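Local coordinates for putative aspartyl-tRNA synthetase (Leishmania major, PDB 6OD8) that probably attaches L-aspartate to tRNA(Asp) at the expense of ATP, as a class II aminoacyl-tRNA synthetase, at the interface of chains A and B. Sequence-based numbering; all coordinates share one arbitrary frame. Chains: chain A/B, Putative aspartyl-tRNA synthetase.

The interface of chains A and B. Residues chain A 260, 299-300, 309, 552-553; chain B 264-265.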
ATOM      1  N   PHE A 260      22.595   3.849  -0.770  1.00 39.85           N
ATOM      2  CA  PHE A 260      22.281   5.066  -1.512  1.00 31.35           C
ATOM      3  C   PHE A 260      22.404   6.247  -0.561  1.00 25.83           C
ATOM      4  O   PHE A 260      21.663   6.325   0.418  1.00 30.34           O
ATOM      5  CB  PHE A 260      20.865   5.015  -2.092  1.00 25.63           C
ATOM      6  CG  PHE A 260      20.749   4.203  -3.361  1.00 24.51           C
ATOM      7  CD1 PHE A 260      21.532   4.505  -4.465  1.00 29.77           C
ATOM      8  CD2 PHE A 260      19.853   3.156  -3.449  1.00 29.21           C
ATOM      9  CE1 PHE A 260      21.433   3.757  -5.636  1.00 35.46           C
ATOM     10  CE2 PHE A 260      19.739   2.399  -4.613  1.00 26.14           C
ATOM     11  CZ  PHE A 260      20.525   2.701  -5.711  1.00 31.65           C
ATOM     12  N   SER A 299      21.455  -1.415  -3.348  1.00 46.56           N
ATOM     13  CA  SER A 299      22.524  -0.584  -3.868  1.00 50.65           C
ATOM     14  C   SER A 299      23.606  -1.383  -4.585  1.00 40.26           C
ATOM     15  O   SER A 299      24.659  -0.827  -4.872  1.00 31.04           O
ATOM     16  CB  SER A 299      23.145   0.243  -2.738  1.00 59.59           C
ATOM     17  OG  SER A 299      23.601  -0.586  -1.682  1.00 64.83           O
ATOM     18  N   GLU A 300      23.373  -2.654  -4.896  1.00 42.66           N
ATOM     19  CA  GLU A 300      24.384  -3.428  -5.604  1.00 47.93           C
ATOM     20  C   GLU A 300      24.353  -3.119  -7.097  1.00 37.52           C
ATOM     21  O   GLU A 300      23.291  -2.953  -7.703  1.00 28.52           O
ATOM     22  CB  GLU A 300      24.196  -4.928  -5.358  1.00 53.19           C
ATOM     23  CG  GLU A 300      22.768  -5.405  -5.444  1.00 66.92           C
ATOM     24  CD  GLU A 300      22.535  -6.670  -4.640  1.00 80.37           C
ATOM     25  OE1 GLU A 300      23.502  -7.159  -4.016  1.00 86.07           O
ATOM     26  OE2 GLU A 300      21.390  -7.171  -4.624  1.00 84.04           O
ATOM     27  N   THR A 309      17.169  -1.975  -8.901  1.00 18.46           N
ATOM     28  CA  THR A 309      17.756  -1.181  -7.829  1.00 16.29           C
ATOM     29  C   THR A 309      16.691  -0.568  -6.928  1.00 21.07           C
ATOM     30  O   THR A 309      16.976  -0.232  -5.773  1.00 22.86           O
ATOM     31  CB  THR A 309      18.649  -0.087  -8.402  1.00 21.96           C
ATOM     32  OG1 THR A 309      17.903   0.680  -9.345  1.00 31.84           O
ATOM     33  CG2 THR A 309      19.847  -0.706  -9.111  1.00 15.38           C
ATOM     34  N   ASP A 552      17.388   0.396 -12.653  1.00 17.78           N
ATOM     35  CA  ASP A 552      18.532  -0.495 -12.470  1.00 18.17           C
ATOM     36  C   ASP A 552      19.755   0.415 -12.535  1.00 20.53           C
ATOM     37  O   ASP A 552      19.585   1.632 -12.726  1.00 19.12           O
ATOM     38  CB  ASP A 552      18.497  -1.650 -13.491  1.00 17.33           C
ATOM     39  CG  ASP A 552      18.722  -1.210 -14.922  1.00 23.65           C
ATOM     40  OD1 ASP A 552      19.456  -0.242 -15.161  1.00 22.60           O
ATOM     41  OD2 ASP A 552      18.156  -1.854 -15.836  1.00 25.56           O
ATOM     42  N   PRO A 553      20.985  -0.087 -12.350  1.00 21.82           N
ATOM     43  CA  PRO A 553      22.128   0.838 -12.295  1.00 20.52           C
ATOM     44  C   PRO A 553      22.253   1.745 -13.511  1.00 30.12           C
ATOM     45  O   PRO A 553      22.796   2.856 -13.396  1.00 30.87           O
ATOM     46  CB  PRO A 553      23.338  -0.111 -12.169  1.00 20.33           C
ATOM     47  CG  PRO A 553      22.791  -1.313 -11.518  1.00 20.10           C
ATOM     48  CD  PRO A 553      21.416  -1.479 -12.121  1.00 20.24           C
TER
ATOM     49  N   TYR B 264      23.968   8.012  -7.231  1.00 29.49           N
ATOM     50  CA  TYR B 264      23.357   6.875  -7.924  1.00 24.40           C
ATOM     51  C   TYR B 264      24.406   6.247  -8.837  1.00 25.81           C
ATOM     52  O   TYR B 264      24.476   6.552 -10.031  1.00 26.43           O
ATOM     53  CB  TYR B 264      22.117   7.314  -8.690  1.00 24.47           C
ATOM     54  CG  TYR B 264      21.270   6.170  -9.153  1.00 20.37           C
ATOM     55  CD1 TYR B 264      20.298   5.629  -8.326  1.00 22.55           C
ATOM     56  CD2 TYR B 264      21.433   5.631 -10.432  1.00 23.89           C
ATOM     57  CE1 TYR B 264      19.496   4.572  -8.755  1.00 24.08           C
ATOM     58  CE2 TYR B 264      20.639   4.571 -10.866  1.00 16.91           C
ATOM     59  CZ  TYR B 264      19.680   4.054 -10.028  1.00 20.08           C
ATOM     60  OH  TYR B 264      18.890   3.017 -10.442  1.00 22.94           O
ATOM     61  N   PHE B 265      25.219   5.363  -8.261  1.00 30.16           N
ATOM     62  CA  PHE B 265      26.333   4.705  -8.956  1.00 32.47           C
ATOM     63  C   PHE B 265      27.254   5.800  -9.472  1.00 39.91           C
ATOM     64  O   PHE B 265      27.810   6.546  -8.647  1.00 46.78           O
ATOM     65  CB  PHE B 265      25.773   3.723  -9.988  1.00 31.50           C
ATOM     66  CG  PHE B 265      24.945   2.649  -9.358  1.00 30.59           C
ATOM     67  CD1 PHE B 265      25.556   1.598  -8.688  1.00 28.84           C
ATOM     68  CD2 PHE B 265      23.566   2.733  -9.347  1.00 28.32           C
ATOM     69  CE1 PHE B 265      24.809   0.629  -8.072  1.00 26.02           C
ATOM     70  CE2 PHE B 265      22.811   1.762  -8.722  1.00 23.04           C
ATOM     71  CZ  PHE B 265      23.435   0.707  -8.086  1.00 31.10           C
TER
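B:Tyr264 and B:Phe265, at the end of strand 261-264 and just past it, insert two aromatic rings among loop residues of chain A, forming part of a two-fold homodimer interface. Class II synthetases of this type typically work as such dimers, and the symmetry repeats the contact with the chains exchanged; this patch hides 166 Å² in all and helps to join the two catalytic domains.

The polar evidence centres on the phenol of B:Tyr264. Its OH donates to the backbone carbonyl O of A:Asp552 at 2.8 Å, with a C=O...donor angle of 113° and the donor 65° out of the carbonyl plane, so this bond comes from above the carbonyl rather than along a lone pair. A second hydrogen bond, also 2.8 Å, joins the same OH to the side-chain hydroxyl OG1 of A:Thr309; its direction is not settled by the coordinates. Two partners on one oxygen should limit how far the phenol can swing. The ring reaches them because CG of B:Tyr264 is anti to the backbone N (chi1 -167°).

A:Phe260 lies alongside, pointing the same way, its ring nearly parallel to that of B:Tyr264 but slipped, so the rims meet: CE1 of A:Phe260 is 3.5 Å from CD1 of B:Tyr264.

B:Phe265 buries 58 Å² against chain A and supplies the apolar wedge. A:Pro553 sits over the middle of one face, its CB 4.0 Å from the ring centroid in a CH-pi contact. The side chain of A:Thr309 points toward that of B:Phe265, its methyl CG2 meeting the rim at CE2, 3.9 Å away, which lets one threonine serve both aromatic residues, hydroxyl to the phenol and methyl to the phenyl. Within chain B, CD2 of B:Phe265 rests over the rim of one face of the B:Tyr264 ring, which probably helps to hold the two rings relative to each other. On the opposite edge of the phenyl ring, CE1 of B:Phe265 comes within 3.5 Å of the backbone O of A:Ser299, a poorly ordered residue.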